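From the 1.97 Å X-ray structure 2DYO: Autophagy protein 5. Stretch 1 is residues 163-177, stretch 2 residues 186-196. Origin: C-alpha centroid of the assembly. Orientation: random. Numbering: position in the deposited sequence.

Stretch 1 163-177: KAIMSLSVNEARKFW
Stretch 2, residues 186-196: QDFIEISNKIS

Two stretches of one chain of Autophagy protein 5 pack as crossed helices and bury 685 Å² between them. Stretch 1 begins helical at 163, turns, and re-enters helix at 170, which runs on past 177; stretch 2 continues a helix already under way at 186 and stays helical to 195. The axes of helices 170-177 and 186-195 approach to 9.1 Å, their N-to-C directions 128° apart (signed crossing angle -128°). The register is set by CA-CA distances of 5.8 Å for Phe176-Phe188 and 5.1 Å for Ala164-Ile195. Ser169 (chi1 p) caps the second helix: its OG accepts from Glu172 N at 3.0 Å, while Ser169 N donates to Glu172 OE2 at 3.2 Å.

Along stretch 2, Gln186 is exposed and makes no contact. Asp187 (chi1 m) points toward stretch 1; its OD1 lies 3.3 Å from Lys175 CE, and one water donates to both Asp187 OD1 (2.7 Å) and Lys175 O (2.9 Å), bridging side chain to backbone. Lys175 is fully extended, all four chi angles t. Phe188 (t, chi2 -83°) leaves its backbone sideways, but its ring comes nearer: the Phe176 and Phe188 rings pair obliquely, centroids 5.2 Å apart and planes at 41°, with Phe176 CE1 3.7 Å from Phe188 CD2, over a Phe188 face. Ile189 points away. Glu190 (t, t, chi3 86°) brings OE1 to 3.6 Å from Lys175 NZ, a long salt bridge at the exposed margin.

Ile191 (m, m) points toward stretch 1 and is buried. Its CG2 sits over one face of the Phe176 ring, 3.7 Å from the centroid and 22° off the normal, and also meets Leu168 CD1 at 3.8 Å; its CD1 reaches Glu172 CG at 3.5 Å, using the aliphatic part of that acid. Phe176 (t, chi2 24°) is the knob, held among Phe188, Ile191, Ser192 and Ile195. Small Ser192 (p) brings CB to 3.8 Å from Phe176 CZ, and its hydroxyl donates to Phe188 O at 2.8 Å, satisfying its polar group inside its own helix.

The CA-to-CB bond of Lys194 points toward stretch 1, and its side chain (m, t, p, t), bent at chi3, lets NZ donate to Glu172 OE1 at 2.7 Å in a salt bridge; its CE passes 4.0 Å from Leu168 CD2, so the aliphatic chain also packs. Buried Ile195 (m, t) places CD1 3.5 Å from Phe176 CE2 and 4.2 Å from Ile165 CG1, linking both helical parts of stretch 1. Ala164 CB approaches Ile195 O to 3.1 Å. Ser196 leaves helical geometry.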

ATOM      1  N   LYS A 163      14.715  -4.068  19.524  1.00 44.46           N
ATOM      2  CA  LYS A 163      15.010  -3.095  20.568  1.00 42.97           C
ATOM      3  C   LYS A 163      14.739  -1.637  20.205  1.00 41.67           C
ATOM      4  O   LYS A 163      14.161  -0.892  21.001  1.00 40.79           O
ATOM      5  CB  LYS A 163      16.463  -3.248  21.023  1.00 46.21           C
ATOM      6  CG  LYS A 163      16.830  -2.332  22.176  1.00 49.81           C
ATOM      7  CD  LYS A 163      18.101  -2.783  22.871  1.00 53.54           C
ATOM      8  CE  LYS A 163      18.355  -1.952  24.121  1.00 54.93           C
ATOM      9  NZ  LYS A 163      19.546  -2.429  24.873  1.00 56.21           N
ATOM     10  N   ALA A 164      15.152  -1.226  19.011  1.00 38.79           N
ATOM     11  CA  ALA A 164      14.960   0.151  18.573  1.00 35.48           C
ATOM     12  C   ALA A 164      13.509   0.624  18.617  1.00 34.43           C
ATOM     13  O   ALA A 164      13.228   1.740  19.062  1.00 32.71           O
ATOM     14  CB  ALA A 164      15.515   0.329  17.166  1.00 37.53           C
ATOM     15  N   ILE A 165      12.585  -0.213  18.157  1.00 33.53           N
ATOM     16  CA  ILE A 165      11.181   0.181  18.138  1.00 33.12           C
ATOM     17  C   ILE A 165      10.516   0.074  19.509  1.00 33.78           C
ATOM     18  O   ILE A 165       9.622   0.855  19.831  1.00 31.28           O
ATOM     19  CB  ILE A 165      10.374  -0.647  17.094  1.00 32.67           C
ATOM     20  CG1 ILE A 165       8.983  -0.033  16.908  1.00 32.11           C
ATOM     21  CG2 ILE A 165      10.267  -2.099  17.530  1.00 33.82           C
ATOM     22  CD1 ILE A 165       8.120  -0.768  15.888  1.00 31.72           C
ATOM     23  N   MET A 166      10.959  -0.880  20.318  1.00 35.09           N
ATOM     24  CA  MET A 166      10.390  -1.060  21.652  1.00 37.60           C
ATOM     25  C   MET A 166      10.823   0.057  22.596  1.00 37.57           C
ATOM     26  O   MET A 166      10.207   0.272  23.642  1.00 40.17           O
ATOM     27  CB  MET A 166      10.812  -2.413  22.227  1.00 39.38           C
ATOM     28  CG  MET A 166      10.311  -3.602  21.430  1.00 40.73           C
ATOM     29  SD  MET A 166       8.514  -3.767  21.452  1.00 48.54           S
ATOM     30  CE  MET A 166       8.034  -2.907  19.977  1.00 41.75           C
ATOM     31  N   SER A 167      11.875   0.772  22.215  1.00 36.46           N
ATOM     32  CA  SER A 167      12.402   1.860  23.030  1.00 34.34           C
ATOM     33  C   SER A 167      11.726   3.199  22.782  1.00 33.24           C
ATOM     34  O   SER A 167      11.994   4.170  23.485  1.00 32.56           O
ATOM     35  CB  SER A 167      13.908   1.999  22.807  1.00 36.02           C
ATOM     36  OG  SER A 167      14.579   0.831  23.243  1.00 41.27           O
ATOM     37  N   LEU A 168      10.861   3.262  21.774  1.00 29.82           N
ATOM     38  CA  LEU A 168      10.153   4.505  21.490  1.00 30.29           C
ATOM     39  C   LEU A 168       9.171   4.734  22.636  1.00 27.69           C
ATOM     40  O   LEU A 168       8.708   3.775  23.247  1.00 27.91           O
ATOM     41  CB  LEU A 168       9.367   4.388  20.181  1.00 31.15           C
ATOM     42  CG  LEU A 168      10.124   4.175  18.870  1.00 32.40           C
ATOM     43  CD1 LEU A 168       9.111   4.036  17.726  1.00 32.14           C
ATOM     44  CD2 LEU A 168      11.053   5.341  18.612  1.00 31.34           C
ATOM     45  N   SER A 169       8.859   5.989  22.939  1.00 29.55           N
ATOM     46  CA  SER A 169       7.893   6.262  23.997  1.00 29.83           C
ATOM     47  C   SER A 169       6.534   5.894  23.412  1.00 31.25           C
ATOM     48  O   SER A 169       6.375   5.836  22.189  1.00 29.02           O
ATOM     49  CB  SER A 169       7.902   7.740  24.390  1.00 29.32           C
ATOM     50  OG  SER A 169       7.327   8.560  23.388  1.00 29.56           O
ATOM     51  N   VAL A 170       5.565   5.624  24.277  1.00 29.11           N
ATOM     52  CA  VAL A 170       4.233   5.276  23.809  1.00 29.73           C
ATOM     53  C   VAL A 170       3.730   6.350  22.852  1.00 30.24           C
ATOM     54  O   VAL A 170       3.270   6.037  21.755  1.00 29.58           O
ATOM     55  CB  VAL A 170       3.256   5.121  24.989  1.00 28.96           C
ATOM     56  CG1 VAL A 170       1.829   4.966  24.476  1.00 31.34           C
ATOM     57  CG2 VAL A 170       3.654   3.910  25.827  1.00 24.61           C
ATOM     58  N   ASN A 171       3.843   7.616  23.250  1.00 29.29           N
ATOM     59  CA  ASN A 171       3.389   8.715  22.399  1.00 30.09           C
ATOM     60  C   ASN A 171       4.187   8.853  21.103  1.00 30.36           C
ATOM     61  O   ASN A 171       3.683   9.371  20.104  1.00 26.85           O
ATOM     62  CB  ASN A 171       3.434  10.043  23.162  1.00 30.99           C
ATOM     63  CG  ASN A 171       2.444  10.087  24.310  1.00 33.88           C
ATOM     64  OD1 ASN A 171       1.519   9.279  24.375  1.00 32.48           O
ATOM     65  ND2 ASN A 171       2.628  11.043  25.218  1.00 30.94           N
ATOM     66  N   GLU A 172       5.434   8.402  21.116  1.00 30.16           N
ATOM     67  CA  GLU A 172       6.254   8.490  19.917  1.00 31.58           C
ATOM     68  C   GLU A 172       5.669   7.536  18.873  1.00 31.09           C
ATOM     69  O   GLU A 172       5.562   7.872  17.690  1.00 31.55           O
ATOM     70  CB  GLU A 172       7.702   8.113  20.249  1.00 35.12           C
ATOM     71  CG  GLU A 172       8.732   8.896  19.455  1.00 40.72           C
ATOM     72  CD  GLU A 172      10.105   8.896  20.111  1.00 43.79           C
ATOM     73  OE1 GLU A 172      10.999   9.606  19.603  1.00 45.85           O
ATOM     74  OE2 GLU A 172      10.289   8.190  21.129  1.00 42.75           O
ATOM     75  N   ALA A 173       5.275   6.352  19.334  1.00 29.13           N
ATOM     76  CA  ALA A 173       4.684   5.335  18.472  1.00 30.21           C
ATOM     77  C   ALA A 173       3.335   5.801  17.930  1.00 29.18           C
ATOM     78  O   ALA A 173       3.001   5.546  16.776  1.00 27.72           O
ATOM     79  CB  ALA A 173       4.515   4.037  19.243  1.00 27.92           C
ATOM     80  N   ARG A 174       2.560   6.478  18.771  1.00 28.57           N
ATOM     81  CA  ARG A 174       1.253   6.973  18.359  1.00 29.20           C
ATOM     82  C   ARG A 174       1.443   8.057  17.322  1.00 28.43           C
ATOM     83  O   ARG A 174       0.685   8.155  16.359  1.00 27.69           O
ATOM     84  CB  ARG A 174       0.506   7.543  19.564  1.00 33.57           C
ATOM     85  CG  ARG A 174       0.656   6.691  20.786  1.00 39.16           C
ATOM     86  CD  ARG A 174      -0.617   5.980  21.145  1.00 45.59           C
ATOM     87  NE  ARG A 174      -1.459   6.805  22.001  1.00 49.58           N
ATOM     88  CZ  ARG A 174      -2.255   6.313  22.942  1.00 53.28           C
ATOM     89  NH1 ARG A 174      -2.310   5.002  23.138  1.00 54.42           N
ATOM     90  NH2 ARG A 174      -2.982   7.124  23.698  1.00 55.51           N
ATOM     91  N   LYS A 175       2.469   8.875  17.535  1.00 26.31           N
ATOM     92  CA  LYS A 175       2.799   9.976  16.637  1.00 27.87           C
ATOM     93  C   LYS A 175       3.225   9.415  15.276  1.00 25.87           C
ATOM     94  O   LYS A 175       2.966  10.011  14.231  1.00 26.58           O
ATOM     95  CB  LYS A 175       3.939  10.799  17.249  1.00 29.52           C
ATOM     96  CG  LYS A 175       4.347  12.049  16.485  1.00 34.95           C
ATOM     97  CD  LYS A 175       5.573  12.674  17.149  1.00 37.82           C
ATOM     98  CE  LYS A 175       5.990  13.976  16.493  1.00 41.20           C
ATOM     99  NZ  LYS A 175       7.205  14.549  17.143  1.00 43.32           N
ATOM    100  N   PHE A 176       3.889   8.265  15.308  1.00 24.91           N
ATOM    101  CA  PHE A 176       4.353   7.605  14.093  1.00 23.92           C
ATOM    102  C   PHE A 176       3.121   7.247  13.251  1.00 23.71           C
ATOM    103  O   PHE A 176       3.015   7.653  12.095  1.00 24.40           O
ATOM    104  CB  PHE A 176       5.161   6.356  14.474  1.00 22.80           C
ATOM    105  CG  PHE A 176       5.926   5.736  13.327  1.00 23.92           C
ATOM    106  CD1 PHE A 176       6.292   6.490  12.215  1.00 24.27           C
ATOM    107  CD2 PHE A 176       6.292   4.394  13.372  1.00 23.27           C
ATOM    108  CE1 PHE A 176       7.011   5.911  11.162  1.00 25.81           C
ATOM    109  CE2 PHE A 176       7.008   3.804  12.328  1.00 24.15           C
ATOM    110  CZ  PHE A 176       7.368   4.564  11.222  1.00 23.38           C
ATOM    111  N   TRP A 177       2.180   6.511  13.839  1.00 23.83           N
ATOM    112  CA  TRP A 177       0.958   6.135  13.128  1.00 23.70           C
ATOM    113  C   TRP A 177       0.186   7.383  12.724  1.00 25.24           C
ATOM    114  O   TRP A 177      -0.366   7.464  11.627  1.00 23.87           O
ATOM    115  CB  TRP A 177       0.055   5.268  14.008  1.00 25.06           C
ATOM    116  CG  TRP A 177      -1.313   5.045  13.402  1.00 25.02           C
ATOM    117  CD1 TRP A 177      -2.509   5.512  13.869  1.00 23.50           C
ATOM    118  CD2 TRP A 177      -1.606   4.327  12.199  1.00 23.33           C
ATOM    119  NE1 TRP A 177      -3.530   5.128  13.030  1.00 22.63           N
ATOM    120  CE2 TRP A 177      -3.003   4.398  11.998  1.00 24.10           C
ATOM    121  CE3 TRP A 177      -0.822   3.628  11.272  1.00 23.53           C
ATOM    122  CZ2 TRP A 177      -3.632   3.795  10.903  1.00 23.87           C
ATOM    123  CZ3 TRP A 177      -1.451   3.027  10.183  1.00 21.96           C
ATOM    124  CH2 TRP A 177      -2.839   3.114  10.011  1.00 21.42           C
ATOM    125  N   GLN A 186       7.443  14.952   7.818  1.00 27.52           N
ATOM    126  CA  GLN A 186       8.524  15.145   8.778  1.00 28.15           C
ATOM    127  C   GLN A 186       8.471  14.163   9.942  1.00 27.50           C
ATOM    128  O   GLN A 186       9.484  13.571  10.310  1.00 27.64           O
ATOM    129  CB  GLN A 186       8.518  16.582   9.317  1.00 30.69           C
ATOM    130  CG  GLN A 186       8.812  17.653   8.277  1.00 33.52           C
ATOM    131  CD  GLN A 186       7.790  17.693   7.151  1.00 37.94           C
ATOM    132  OE1 GLN A 186       6.580  17.685   7.389  1.00 38.85           O
ATOM    133  NE2 GLN A 186       8.274  17.749   5.914  1.00 38.25           N
ATOM    134  N   ASP A 187       7.295  13.991  10.534  1.00 27.73           N
ATOM    135  CA  ASP A 187       7.176  13.066  11.651  1.00 27.61           C
ATOM    136  C   ASP A 187       7.443  11.633  11.198  1.00 26.26           C
ATOM    137  O   ASP A 187       8.141  10.883  11.876  1.00 27.64           O
ATOM    138  CB  ASP A 187       5.786  13.149  12.278  1.00 29.15           C
ATOM    139  CG  ASP A 187       5.564  14.441  13.049  1.00 32.02           C
ATOM    140  OD1 ASP A 187       4.459  14.608  13.600  1.00 33.27           O
ATOM    141  OD2 ASP A 187       6.488  15.282  13.105  1.00 31.64           O
ATOM    142  N   PHE A 188       6.896  11.254  10.047  1.00 25.69           N
ATOM    143  CA  PHE A 188       7.097   9.895   9.553  1.00 24.76           C
ATOM    144  C   PHE A 188       8.576   9.593   9.341  1.00 24.53           C
ATOM    145  O   PHE A 188       9.080   8.567   9.796  1.00 25.19           O
ATOM    146  CB  PHE A 188       6.326   9.667   8.249  1.00 24.63           C
ATOM    147  CG  PHE A 188       6.421   8.256   7.745  1.00 26.53           C
ATOM    148  CD1 PHE A 188       7.518   7.845   6.995  1.00 25.63           C
ATOM    149  CD2 PHE A 188       5.454   7.319   8.091  1.00 26.77           C
ATOM    150  CE1 PHE A 188       7.656   6.518   6.603  1.00 27.60           C
ATOM    151  CE2 PHE A 188       5.585   5.985   7.703  1.00 27.52           C
ATOM    152  CZ  PHE A 188       6.686   5.586   6.959  1.00 26.47           C
ATOM    153  N   ILE A 189       9.269  10.487   8.646  1.00 26.59           N
ATOM    154  CA  ILE A 189      10.695  10.311   8.389  1.00 28.84           C
ATOM    155  C   ILE A 189      11.478  10.250   9.699  1.00 30.44           C
ATOM    156  O   ILE A 189      12.399   9.446   9.854  1.00 31.05           O
ATOM    157  CB  ILE A 189      11.249  11.474   7.539  1.00 28.94           C
ATOM    158  CG1 ILE A 189      10.742  11.355   6.098  1.00 30.44           C
ATOM    159  CG2 ILE A 189      12.771  11.494   7.604  1.00 27.29           C
ATOM    160  CD1 ILE A 189      11.220  10.104   5.375  1.00 27.63           C
ATOM    161  N   GLU A 190      11.101  11.102  10.643  1.00 30.98           N
ATOM    162  CA  GLU A 190      11.769  11.157  11.931  1.00 31.19           C
ATOM    163  C   GLU A 190      11.730   9.831  12.671  1.00 30.62           C
ATOM    164  O   GLU A 190      12.768   9.307  13.079  1.00 29.83           O
ATOM    165  CB  GLU A 190      11.133  12.241  12.807  1.00 34.94           C
ATOM    166  CG  GLU A 190      11.877  12.486  14.108  1.00 41.57           C
ATOM    167  CD  GLU A 190      11.226  13.563  14.956  1.00 46.61           C
ATOM    168  OE1 GLU A 190      10.296  13.243  15.727  1.00 48.43           O
ATOM    169  OE2 GLU A 190      11.640  14.736  14.835  1.00 48.97           O
ATOM    170  N   ILE A 191      10.534   9.280  12.842  1.00 28.10           N
ATOM    171  CA  ILE A 191      10.407   8.024  13.568  1.00 28.41           C
ATOM    172  C   ILE A 191      10.904   6.798  12.802  1.00 27.90           C
ATOM    173  O   ILE A 191      11.587   5.946  13.376  1.00 28.39           O
ATOM    174  CB  ILE A 191       8.949   7.786  14.019  1.00 29.20           C
ATOM    175  CG1 ILE A 191       8.456   8.988  14.825  1.00 31.01           C
ATOM    176  CG2 ILE A 191       8.863   6.541  14.885  1.00 29.96           C
ATOM    177  CD1 ILE A 191       9.291   9.285  16.051  1.00 34.82           C
ATOM    178  N   SER A 192      10.575   6.700  11.515  1.00 27.83           N
ATOM    179  CA  SER A 192      11.015   5.540  10.737  1.00 28.27           C
ATOM    180  C   SER A 192      12.537   5.428  10.742  1.00 29.03           C
ATOM    181  O   SER A 192      13.092   4.332  10.859  1.00 28.91           O
ATOM    182  CB  SER A 192      10.474   5.604   9.298  1.00 26.66           C
ATOM    183  OG  SER A 192      10.845   6.797   8.624  1.00 24.45           O
ATOM    184  N   ASN A 193      13.218   6.563  10.635  1.00 30.45           N
ATOM    185  CA  ASN A 193      14.676   6.558  10.649  1.00 33.42           C
ATOM    186  C   ASN A 193      15.219   6.117  12.009  1.00 33.48           C
ATOM    187  O   ASN A 193      16.228   5.420  12.083  1.00 32.76           O
ATOM    188  CB  ASN A 193      15.210   7.943  10.281  1.00 35.12           C
ATOM    189  CG  ASN A 193      15.211   8.183   8.781  1.00 37.30           C
ATOM    190  OD1 ASN A 193      15.377   9.311   8.319  1.00 40.33           O
ATOM    191  ND2 ASN A 193      15.035   7.112   8.012  1.00 37.90           N
ATOM    192  N   LYS A 194      14.538   6.514  13.080  1.00 34.80           N
ATOM    193  CA  LYS A 194      14.947   6.148  14.434  1.00 36.29           C
ATOM    194  C   LYS A 194      14.908   4.646  14.659  1.00 36.17           C
ATOM    195  O   LYS A 194      15.729   4.106  15.399  1.00 35.27           O
ATOM    196  CB  LYS A 194      14.035   6.797  15.480  1.00 39.23           C
ATOM    197  CG  LYS A 194      14.224   8.278  15.685  1.00 43.26           C
ATOM    198  CD  LYS A 194      13.526   8.723  16.968  1.00 45.04           C
ATOM    199  CE  LYS A 194      14.029   7.925  18.170  1.00 46.33           C
ATOM    200  NZ  LYS A 194      13.458   8.412  19.459  1.00 47.99           N
ATOM    201  N   ILE A 195      13.937   3.981  14.040  1.00 35.85           N
ATOM    202  CA  ILE A 195      13.784   2.539  14.186  1.00 37.67           C
ATOM    203  C   ILE A 195      14.985   1.824  13.596  1.00 39.38           C
ATOM    204  O   ILE A 195      15.402   0.781  14.096  1.00 39.69           O
ATOM    205  CB  ILE A 195      12.505   2.035  13.485  1.00 37.72           C
ATOM    206  CG1 ILE A 195      11.273   2.648  14.151  1.00 39.44           C
ATOM    207  CG2 ILE A 195      12.443   0.510  13.547  1.00 37.87           C
ATOM    208  CD1 ILE A 195       9.964   2.254  13.508  1.00 37.96           C
ATOM    209  N   SER A 196      15.532   2.389  12.522  1.00 40.70           N
ATOM    210  CA  SER A 196      16.707   1.825  11.864  1.00 43.59           C
ATOM    211  C   SER A 196      17.266   2.753  10.795  1.00 44.63           C
ATOM    212  O   SER A 196      16.560   3.146   9.862  1.00 44.68           O
ATOM    213  CB  SER A 196      16.384   0.474  11.227  1.00 44.74           C
ATOM    214  OG  SER A 196      17.565  -0.110  10.698  1.00 44.17           O
TER
HETATM  215  O   HOH W   1       2.542  12.777  13.475  1.00 33.34           O